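Long-range contacts in adenosine deaminase 1 (Arthrobacter aurescens, PDB 3RYS), which probably catalyses the zinc-dependent hydrolytic deamination of adenine to hypoxanthine, with release of ammonium, in purine salvage: residues Tyr54-Leu65 / Ser279-Gly287; Ser10-Leu18 / Gln307-Ser318. All coordinates share one frame; numbering follows the deposited sequence.

Contact 1 of 2, residues Tyr54-Leu65 / Ser279-Gly287; sequences YEFTDLQSFLDL and SDDPAYFGG. With ZN (zinc ion), chain C; ADE (adenine), chain D.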
loop_
_atom_site.group_PDB
_atom_site.type_symbol
_atom_site.label_atom_id
_atom_site.label_comp_id
_atom_site.label_asym_id
_atom_site.label_seq_id
_atom_site.Cartn_x
_atom_site.Cartn_y
_atom_site.Cartn_z
ATOM N N TYR A 54 15.623 11.945 -3.099
ATOM C CA TYR A 54 14.302 11.425 -3.437
ATOM C C TYR A 54 13.916 11.612 -4.905
ATOM O O TYR A 54 12.735 11.616 -5.239
ATOM C CB TYR A 54 13.237 12.048 -2.528
ATOM C CG TYR A 54 13.234 11.505 -1.113
ATOM C CD1 TYR A 54 14.318 11.704 -0.265
ATOM C CD2 TYR A 54 12.143 10.800 -0.624
ATOM C CE1 TYR A 54 14.317 11.208 1.029
ATOM C CE2 TYR A 54 12.132 10.305 0.666
ATOM C CZ TYR A 54 13.220 10.510 1.488
ATOM O OH TYR A 54 13.199 10.016 2.772
ATOM N N GLU A 55 14.898 11.770 -5.783
ATOM C CA GLU A 55 14.600 11.794 -7.209
ATOM C C GLU A 55 14.847 10.417 -7.807
ATOM O O GLU A 55 15.987 10.037 -8.059
ATOM C CB GLU A 55 15.428 12.846 -7.940
ATOM C CG GLU A 55 14.967 13.061 -9.374
ATOM C CD GLU A 55 15.878 13.987 -10.154
ATOM O OE1 GLU A 55 17.033 14.193 -9.721
ATOM O OE2 GLU A 55 15.437 14.504 -11.204
ATOM N N PHE A 56 13.772 9.671 -8.031
ATOM C CA PHE A 56 13.887 8.273 -8.433
ATOM C C PHE A 56 13.900 8.110 -9.946
ATOM O O PHE A 56 13.430 8.980 -10.676
ATOM C CB PHE A 56 12.769 7.442 -7.798
ATOM C CG PHE A 56 12.615 7.678 -6.322
ATOM C CD1 PHE A 56 13.560 7.198 -5.430
ATOM C CD2 PHE A 56 11.535 8.391 -5.826
ATOM C CE1 PHE A 56 13.427 7.418 -4.076
ATOM C CE2 PHE A 56 11.397 8.617 -4.473
ATOM C CZ PHE A 56 12.341 8.130 -3.596
ATOM N N THR A 57 14.450 6.987 -10.398
ATOM C CA THR A 57 14.617 6.714 -11.818
ATOM C C THR A 57 13.769 5.523 -12.239
ATOM O O THR A 57 13.369 5.405 -13.398
ATOM C CB THR A 57 16.086 6.396 -12.126
ATOM O OG1 THR A 57 16.924 7.350 -11.467
ATOM C CG2 THR A 57 16.346 6.443 -13.623
ATOM N N ASP A 58 13.519 4.637 -11.281
ATOM C CA ASP A 58 12.733 3.424 -11.492
ATOM C C ASP A 58 12.410 2.830 -10.127
ATOM O O ASP A 58 12.778 3.404 -9.102
ATOM C CB ASP A 58 13.487 2.414 -12.371
ATOM C CG ASP A 58 14.855 2.027 -11.807
ATOM O OD1 ASP A 58 15.257 2.550 -10.745
ATOM O OD2 ASP A 58 15.536 1.187 -12.433
ATOM N N LEU A 59 11.727 1.690 -10.106
ATOM C CA LEU A 59 11.359 1.066 -8.840
ATOM C C LEU A 59 12.586 0.804 -7.975
ATOM O O LEU A 59 12.572 1.049 -6.769
ATOM C CB LEU A 59 10.602 -0.244 -9.066
ATOM C CG LEU A 59 10.198 -0.989 -7.789
ATOM C CD1 LEU A 59 9.307 -0.118 -6.914
ATOM C CD2 LEU A 59 9.507 -2.307 -8.111
ATOM N N GLN A 60 13.647 0.310 -8.606
ATOM C CA GLN A 60 14.838 -0.118 -7.883
ATOM C C GLN A 60 15.512 1.026 -7.125
ATOM O O GLN A 60 15.831 0.890 -5.944
ATOM C CB GLN A 60 15.829 -0.796 -8.833
ATOM C CG GLN A 60 16.961 -1.518 -8.120
ATOM C CD GLN A 60 16.462 -2.509 -7.075
ATOM O OE1 GLN A 60 15.728 -3.447 -7.385
ATOM N NE2 GLN A 60 16.869 -2.302 -5.827
ATOM N N SER A 61 15.725 2.149 -7.804
ATOM C CA SER A 61 16.367 3.298 -7.178
ATOM C C SER A 61 15.613 3.693 -5.914
ATOM O O SER A 61 16.215 4.125 -4.928
ATOM C CB SER A 61 16.441 4.483 -8.146
ATOM O OG SER A 61 15.158 5.029 -8.400
ATOM N N PHE A 62 14.294 3.534 -5.947
ATOM C CA PHE A 62 13.460 3.838 -4.794
ATOM C C PHE A 62 13.659 2.820 -3.682
ATOM O O PHE A 62 13.933 3.186 -2.542
ATOM C CB PHE A 62 11.988 3.885 -5.191
ATOM C CG PHE A 62 11.052 3.555 -4.066
ATOM C CD1 PHE A 62 10.824 4.467 -3.041
ATOM C CD2 PHE A 62 10.400 2.331 -4.027
ATOM C CE1 PHE A 62 9.959 4.166 -1.997
ATOM C CE2 PHE A 62 9.539 2.023 -2.987
ATOM C CZ PHE A 62 9.318 2.942 -1.969
ATOM N N LEU A 63 13.509 1.542 -4.018
ATOM C CA LEU A 63 13.697 0.468 -3.051
ATOM C C LEU A 63 15.009 0.646 -2.285
ATOM O O LEU A 63 15.058 0.466 -1.065
ATOM C CB LEU A 63 13.653 -0.902 -3.738
ATOM C CG LEU A 63 12.292 -1.402 -4.239
ATOM C CD1 LEU A 63 12.431 -2.740 -4.957
ATOM C CD2 LEU A 63 11.304 -1.521 -3.094
ATOM N N ASP A 64 16.070 1.016 -2.998
ATOM C CA ASP A 64 17.370 1.192 -2.360
ATOM C C ASP A 64 17.302 2.161 -1.181
ATOM O O ASP A 64 17.814 1.872 -0.099
ATOM C CB ASP A 64 18.422 1.646 -3.374
ATOM C CG ASP A 64 18.805 0.544 -4.344
ATOM O OD1 ASP A 64 18.604 -0.640 -4.009
ATOM O OD2 ASP A 64 19.302 0.864 -5.445
ATOM N N LEU A 65 16.667 3.310 -1.390
ATOM C CA LEU A 65 16.494 4.279 -0.315
ATOM C C LEU A 65 15.522 3.728 0.734
ATOM O O LEU A 65 15.809 3.721 1.934
ATOM C CB LEU A 65 15.995 5.615 -0.875
ATOM C CG LEU A 65 15.897 6.776 0.117
ATOM C CD1 LEU A 65 17.276 7.171 0.594
ATOM C CD2 LEU A 65 15.183 7.963 -0.511
ATOM N N SER A 279 -1.831 5.748 -1.656
ATOM C CA SER A 279 -0.615 6.562 -1.619
ATOM C C SER A 279 0.657 5.709 -1.634
ATOM O O SER A 279 1.750 6.218 -1.900
ATOM C CB SER A 279 -0.625 7.538 -0.433
ATOM O OG SER A 279 -0.585 6.862 0.808
ATOM N N ASP A 280 0.499 4.416 -1.346
ATOM C CA ASP A 280 1.573 3.432 -1.497
ATOM C C ASP A 280 2.731 3.635 -0.514
ATOM O O ASP A 280 2.818 2.944 0.500
ATOM C CB ASP A 280 2.083 3.415 -2.947
ATOM C CG ASP A 280 2.988 2.232 -3.235
ATOM O OD1 ASP A 280 3.731 2.279 -4.237
ATOM O OD2 ASP A 280 2.957 1.256 -2.460
ATOM N N ASP A 281 3.619 4.573 -0.831
ATOM C CA ASP A 281 4.732 4.936 0.045
ATOM C C ASP A 281 4.731 6.461 0.240
ATOM O O ASP A 281 5.500 7.182 -0.400
ATOM C CB ASP A 281 6.060 4.461 -0.556
ATOM C CG ASP A 281 6.076 2.958 -0.851
ATOM O OD1 ASP A 281 6.362 2.184 0.085
ATOM O OD2 ASP A 281 5.830 2.544 -2.010
ATOM N N PRO A 282 3.860 6.953 1.136
ATOM C CA PRO A 282 3.494 8.367 1.305
ATOM C C PRO A 282 4.655 9.320 1.594
ATOM O O PRO A 282 4.622 10.464 1.145
ATOM C CB PRO A 282 2.555 8.347 2.516
ATOM C CG PRO A 282 2.107 6.950 2.646
ATOM C CD PRO A 282 3.216 6.099 2.146
ATOM N N ALA A 283 5.651 8.871 2.349
ATOM C CA ALA A 283 6.742 9.756 2.740
ATOM C C ALA A 283 7.824 9.838 1.662
ATOM O O ALA A 283 8.774 10.608 1.784
ATOM C CB ALA A 283 7.336 9.325 4.076
ATOM N N TYR A 284 7.663 9.053 0.602
ATOM C CA TYR A 284 8.634 9.025 -0.487
ATOM C C TYR A 284 8.117 9.668 -1.779
ATOM O O TYR A 284 8.905 10.104 -2.623
ATOM C CB TYR A 284 9.072 7.584 -0.772
ATOM C CG TYR A 284 9.965 7.000 0.289
ATOM C CD1 TYR A 284 9.432 6.482 1.463
ATOM C CD2 TYR A 284 11.342 6.963 0.121
ATOM C CE1 TYR A 284 10.247 5.947 2.443
ATOM C CE2 TYR A 284 12.164 6.430 1.092
ATOM C CZ TYR A 284 11.612 5.923 2.252
ATOM O OH TYR A 284 12.428 5.387 3.222
ATOM N N PHE A 285 6.798 9.714 -1.933
ATOM C CA PHE A 285 6.206 10.187 -3.176
ATOM C C PHE A 285 5.473 11.512 -2.974
ATOM O O PHE A 285 4.701 11.948 -3.831
ATOM C CB PHE A 285 5.284 9.118 -3.779
ATOM C CG PHE A 285 5.944 7.776 -3.947
ATOM C CD1 PHE A 285 7.243 7.681 -4.427
ATOM C CD2 PHE A 285 5.265 6.608 -3.635
ATOM C CE1 PHE A 285 7.856 6.444 -4.588
ATOM C CE2 PHE A 285 5.872 5.365 -3.793
ATOM C CZ PHE A 285 7.170 5.284 -4.268
ATOM N N GLY A 286 5.728 12.140 -1.828
ATOM C CA GLY A 286 5.258 13.487 -1.548
ATOM C C GLY A 286 3.761 13.665 -1.379
ATOM O O GLY A 286 3.195 14.645 -1.866
ATOM N N GLY A 287 3.111 12.736 -0.687
ATOM C CA GLY A 287 1.680 12.844 -0.485
ATOM C C GLY A 287 0.968 11.586 -0.028
ATOM O O GLY A 287 1.337 10.463 -0.386
HETATM ZN ZN ZN C . 3.460 -0.776 -3.395
HETATM N N9 ADE D . 7.935 -1.949 -1.920
HETATM C C8 ADE D . 7.358 -0.852 -1.336
HETATM N N7 ADE D . 6.564 -0.170 -2.134
HETATM C C5 ADE D . 6.630 -0.872 -3.329
HETATM C C6 ADE D . 6.016 -0.667 -4.584
HETATM N N6 ADE D . 5.186 0.353 -4.833
HETATM N N1 ADE D . 6.290 -1.552 -5.569
HETATM C C2 ADE D . 7.125 -2.570 -5.310
HETATM N N3 ADE D . 7.761 -2.868 -4.174
HETATM C C4 ADE D . 7.469 -1.971 -3.216
#

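Contact 2 of 2, residues Ser10-Leu18 / Gln307-Ser318; sequences STAPPVAEL and QATLAANSIRSS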
loop_
_atom_site.group_PDB
_atom_site.type_symbol
_atom_site.label_atom_id
_atom_site.label_comp_id
_atom_site.label_asym_id
_atom_site.label_seq_id
_atom_site.Cartn_x
_atom_site.Cartn_y
_atom_site.Cartn_z
ATOM N N SER A 10 -13.174 21.017 -1.651
ATOM C CA SER A 10 -11.723 20.869 -1.739
ATOM C C SER A 10 -11.232 19.826 -0.743
ATOM O O SER A 10 -10.027 19.617 -0.594
ATOM C CB SER A 10 -11.014 22.200 -1.492
ATOM O OG SER A 10 -11.185 23.073 -2.590
ATOM N N THR A 11 -12.175 19.177 -0.066
ATOM C CA THR A 11 -11.852 18.147 0.912
ATOM C C THR A 11 -11.796 16.768 0.258
ATOM O O THR A 11 -12.372 16.552 -0.806
ATOM C CB THR A 11 -12.883 18.119 2.049
ATOM O OG1 THR A 11 -14.147 17.670 1.540
ATOM C CG2 THR A 11 -13.043 19.510 2.653
ATOM N N ALA A 12 -11.089 15.845 0.902
ATOM C CA ALA A 12 -10.990 14.474 0.421
ATOM C C ALA A 12 -12.184 13.687 0.930
ATOM O O ALA A 12 -12.775 14.047 1.948
ATOM C CB ALA A 12 -9.699 13.841 0.901
ATOM N N PRO A 13 -12.544 12.608 0.220
ATOM C CA PRO A 13 -13.684 11.756 0.579
ATOM C C PRO A 13 -13.296 10.774 1.670
ATOM O O PRO A 13 -12.104 10.550 1.880
ATOM C CB PRO A 13 -13.962 10.971 -0.712
ATOM C CG PRO A 13 -12.995 11.503 -1.754
ATOM C CD PRO A 13 -11.873 12.137 -0.999
ATOM N N PRO A 14 -14.288 10.189 2.355
ATOM C CA PRO A 14 -14.011 9.102 3.295
ATOM C C PRO A 14 -13.610 7.877 2.489
ATOM O O PRO A 14 -14.405 7.426 1.670
ATOM C CB PRO A 14 -15.370 8.853 3.960
ATOM C CG PRO A 14 -16.240 9.994 3.562
ATOM C CD PRO A 14 -15.725 10.474 2.254
ATOM N N VAL A 15 -12.404 7.357 2.696
ATOM C CA VAL A 15 -11.930 6.233 1.894
ATOM C C VAL A 15 -11.357 5.123 2.751
ATOM O O VAL A 15 -11.207 5.270 3.966
ATOM C CB VAL A 15 -10.810 6.654 0.912
ATOM C CG1 VAL A 15 -11.264 7.807 0.024
ATOM C CG2 VAL A 15 -9.544 7.019 1.682
ATOM N N ALA A 16 -11.034 4.014 2.096
ATOM C CA ALA A 16 -10.187 2.995 2.697
ATOM C C ALA A 16 -8.881 2.917 1.909
ATOM O O ALA A 16 -8.900 2.851 0.684
ATOM C CB ALA A 16 -10.888 1.657 2.702
ATOM N N GLU A 17 -7.748 2.949 2.600
ATOM C CA GLU A 17 -6.471 2.735 1.925
ATOM C C GLU A 17 -6.074 1.256 1.991
ATOM O O GLU A 17 -5.852 0.705 3.071
ATOM C CB GLU A 17 -5.372 3.639 2.497
ATOM C CG GLU A 17 -4.125 3.712 1.621
ATOM C CD GLU A 17 -3.242 4.919 1.925
ATOM O OE1 GLU A 17 -3.290 5.430 3.062
ATOM O OE2 GLU A 17 -2.501 5.357 1.019
ATOM N N LEU A 18 -6.006 0.621 0.824
ATOM C CA LEU A 18 -5.758 -0.811 0.733
ATOM C C LEU A 18 -4.330 -1.123 0.295
ATOM O O LEU A 18 -3.859 -2.255 0.429
ATOM C CB LEU A 18 -6.741 -1.452 -0.247
ATOM C CG LEU A 18 -8.230 -1.223 0.008
ATOM C CD1 LEU A 18 -9.062 -1.950 -1.040
ATOM C CD2 LEU A 18 -8.609 -1.669 1.410
ATOM N N GLN A 307 -14.723 10.956 -7.792
ATOM C CA GLN A 307 -14.003 10.742 -6.538
ATOM C C GLN A 307 -14.759 9.798 -5.607
ATOM O O GLN A 307 -14.170 8.906 -4.991
ATOM C CB GLN A 307 -13.775 12.072 -5.819
ATOM C CG GLN A 307 -12.450 12.752 -6.112
ATOM C CD GLN A 307 -12.339 14.109 -5.428
ATOM O OE1 GLN A 307 -13.069 15.044 -5.761
ATOM N NE2 GLN A 307 -11.424 14.222 -4.466
ATOM N N ALA A 308 -16.066 10.006 -5.498
ATOM C CA ALA A 308 -16.897 9.163 -4.646
ATOM C C ALA A 308 -16.867 7.710 -5.107
ATOM O O ALA A 308 -16.767 6.792 -4.296
ATOM C CB ALA A 308 -18.321 9.678 -4.624
ATOM N N THR A 309 -16.964 7.507 -6.415
ATOM C CA THR A 309 -16.906 6.168 -6.976
ATOM C C THR A 309 -15.608 5.481 -6.554
ATOM O O THR A 309 -15.623 4.328 -6.115
ATOM C CB THR A 309 -17.033 6.192 -8.515
ATOM O OG1 THR A 309 -18.315 6.718 -8.880
ATOM C CG2 THR A 309 -16.889 4.787 -9.090
ATOM N N LEU A 310 -14.493 6.200 -6.675
ATOM C CA LEU A 310 -13.184 5.691 -6.266
ATOM C C LEU A 310 -13.173 5.315 -4.788
ATOM O O LEU A 310 -12.657 4.263 -4.405
ATOM C CB LEU A 310 -12.101 6.734 -6.538
ATOM C CG LEU A 310 -11.830 7.035 -8.010
ATOM C CD1 LEU A 310 -10.861 8.195 -8.151
ATOM C CD2 LEU A 310 -11.301 5.797 -8.720
ATOM N N ALA A 311 -13.743 6.192 -3.967
ATOM C CA ALA A 311 -13.862 5.964 -2.533
ATOM C C ALA A 311 -14.645 4.689 -2.230
ATOM O O ALA A 311 -14.194 3.843 -1.452
ATOM C CB ALA A 311 -14.530 7.159 -1.865
ATOM N N ALA A 312 -15.820 4.558 -2.840
ATOM C CA ALA A 312 -16.689 3.417 -2.571
ATOM C C ALA A 312 -16.069 2.109 -3.060
ATOM O O ALA A 312 -16.255 1.061 -2.443
ATOM C CB ALA A 312 -18.072 3.632 -3.179
ATOM N N ASN A 313 -15.335 2.172 -4.167
ATOM C CA ASN A 313 -14.570 1.020 -4.618
ATOM C C ASN A 313 -13.645 0.542 -3.505
ATOM O O ASN A 313 -13.662 -0.627 -3.126
ATOM C CB ASN A 313 -13.741 1.363 -5.857
ATOM C CG ASN A 313 -14.575 1.432 -7.120
ATOM O OD1 ASN A 313 -14.064 1.747 -8.197
ATOM N ND2 ASN A 313 -15.864 1.134 -6.999
ATOM N N SER A 314 -12.843 1.462 -2.979
ATOM C CA SER A 314 -11.869 1.125 -1.952
ATOM C C SER A 314 -12.529 0.457 -0.745
ATOM O O SER A 314 -11.911 -0.368 -0.066
ATOM C CB SER A 314 -11.107 2.370 -1.503
ATOM O OG SER A 314 -11.817 3.052 -0.485
ATOM N N ILE A 315 -13.783 0.812 -0.482
ATOM C CA ILE A 315 -14.495 0.232 0.649
ATOM C C ILE A 315 -15.033 -1.147 0.295
ATOM O O ILE A 315 -14.881 -2.093 1.068
ATOM C CB ILE A 315 -15.640 1.140 1.143
ATOM C CG1 ILE A 315 -15.085 2.496 1.585
ATOM C CG2 ILE A 315 -16.385 0.474 2.288
ATOM C CD1 ILE A 315 -16.141 3.493 1.986
ATOM N N ARG A 316 -15.653 -1.260 -0.874
ATOM C CA ARG A 316 -16.180 -2.541 -1.332
ATOM C C ARG A 316 -15.063 -3.559 -1.498
ATOM O O ARG A 316 -15.286 -4.762 -1.370
ATOM C CB ARG A 316 -16.902 -2.391 -2.669
ATOM C CG ARG A 316 -18.112 -1.501 -2.641
ATOM C CD ARG A 316 -18.909 -1.658 -3.931
ATOM N NE ARG A 316 -19.839 -0.550 -4.124
ATOM C CZ ARG A 316 -19.566 0.536 -4.840
ATOM N NH1 ARG A 316 -18.390 0.656 -5.442
ATOM N NH2 ARG A 316 -20.469 1.499 -4.957
ATOM N N SER A 317 -13.863 -3.072 -1.795
ATOM C CA SER A 317 -12.729 -3.943 -2.075
ATOM C C SER A 317 -11.979 -4.351 -0.808
ATOM O O SER A 317 -11.272 -5.357 -0.794
ATOM C CB SER A 317 -11.776 -3.275 -3.070
ATOM O OG SER A 317 -12.444 -2.937 -4.273
ATOM N N SER A 318 -12.135 -3.574 0.257
ATOM C CA SER A 318 -11.452 -3.880 1.513
ATOM C C SER A 318 -11.868 -5.244 2.068
ATOM O O SER A 318 -12.869 -5.825 1.640
ATOM C CB SER A 318 -11.698 -2.780 2.552
ATOM O OG SER A 318 -13.051 -2.755 2.968
#

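Contact 1 of 2, residues Tyr54-Leu65 / Ser279-Gly287
The ring of Tyr284 is the main bump of this contact, pushed from the loop after strand 275-277 into a hollow built by Tyr54, Phe56, Phe62 and Leu65. Phe62, at the start of helix 59-69, turns its edge to the face of Tyr284 in a T-shaped stack with planes 86° apart, and its CE1 lies 3.6 Å from Tyr284 CG. Tyr54 comes from the other side, nearly parallel but slid so far that the two rings barely overlap, and its CE2 is 3.5 Å from Tyr284 CD2. Leu65 plugs the angle between the tyrosines: its CD2 sits over the centre of the Tyr54 ring and meets the edge of Tyr284 at CE2 (3.7 Å). A branched leucine suits this notch because one methyl can serve both rings. Phe56 closes the hollow with its rim, CE2 approaching Tyr284 O in the ring plane.

Phe285 fills the next space, bringing CZ over one face of Phe62, 3.8 Å from Phe62 CE1. With CG anti to the backbone N (chi1 153°), Phe62 swings inward from its helix, and its far end reaches Asp281, CZ lying 3.4 Å from Asp281 CG.

Beyond this aromatic cluster is the active site. Asp281 OD2 is 2.8 Å from adenine N7, Asp280 OD2 binds the zinc ion at 2.3 Å alongside His19, His21 and His199, and methyls of Leu59 and Leu63 press on the purine. No hydrogen bond joins the two segments, which implies that apolar packing holds them together while the aspartate carboxylates are turned to substrate and metal.

Contact 2 of 2, residues Ser10-Leu18 / Gln307-Ser318
The side-chain amide of Gln307 is the one flat side-chain group to meet the other segment, and the puckered ring of Pro13 crosses that side chain at about a right angle, CD 4.1 Å from Gln307 NE2. Phe293 of helix 289-300 touches Gln307 as well. No aromatic ring belongs to either segment, and small residues let backbone and helix come close. Ala311 points its CB at the chain leading into the strand, 3.5 Å from Pro14 O, and Val15 CG1 and Pro13 CB pack on the same methyl.

This is the packing of a TIM barrel near its closure: the axis of strand 15-17, first of the parallel sheet, and that of 307-317, the later part of helix 304-317, come within 6.4 Å at 54°. Val15 and Glu17 continue the sheet through backbone bonds to strand 95-102.

Ser314 makes the polar link. Its OG, set between the backbone N and the carbonyl carbon (chi1 86°), gives its proton to Ala311 O one turn back at 2.7 Å, only 15° from the carbonyl plane, and accepts from Ala16 N at 2.9 Å. Replacing it by an alanine would probably leave the buried N-H of Ala16 without this partner and break the direct hydrogen bond between strand and helix. Farther along, Leu18 forks over the helix end, CD1 lying 3.6 Å from Ser317 CB and CD2 3.5 Å from Ser318 CB.

In the fold
Contact 2 brings the first strand together with a helix near the end of the chain, and contact 1 is nested inside the long loop it closes: the chain runs through 10-18, 54-65, 279-287 and then 307-318. Their centres lie 23 Å apart within one adenosine deaminase domain. The two are linked through the barrel interior, where Glu17, on the side of strand 15-17 turned from the helix, makes a probable hydrogen bond with Ser279. Zinc ties them further: Asp280 belongs to contact 1, while His19 directly follows segment 10-18. Contact 1 thus contains one zinc ligand, and the first strand of contact 2 leads directly into another.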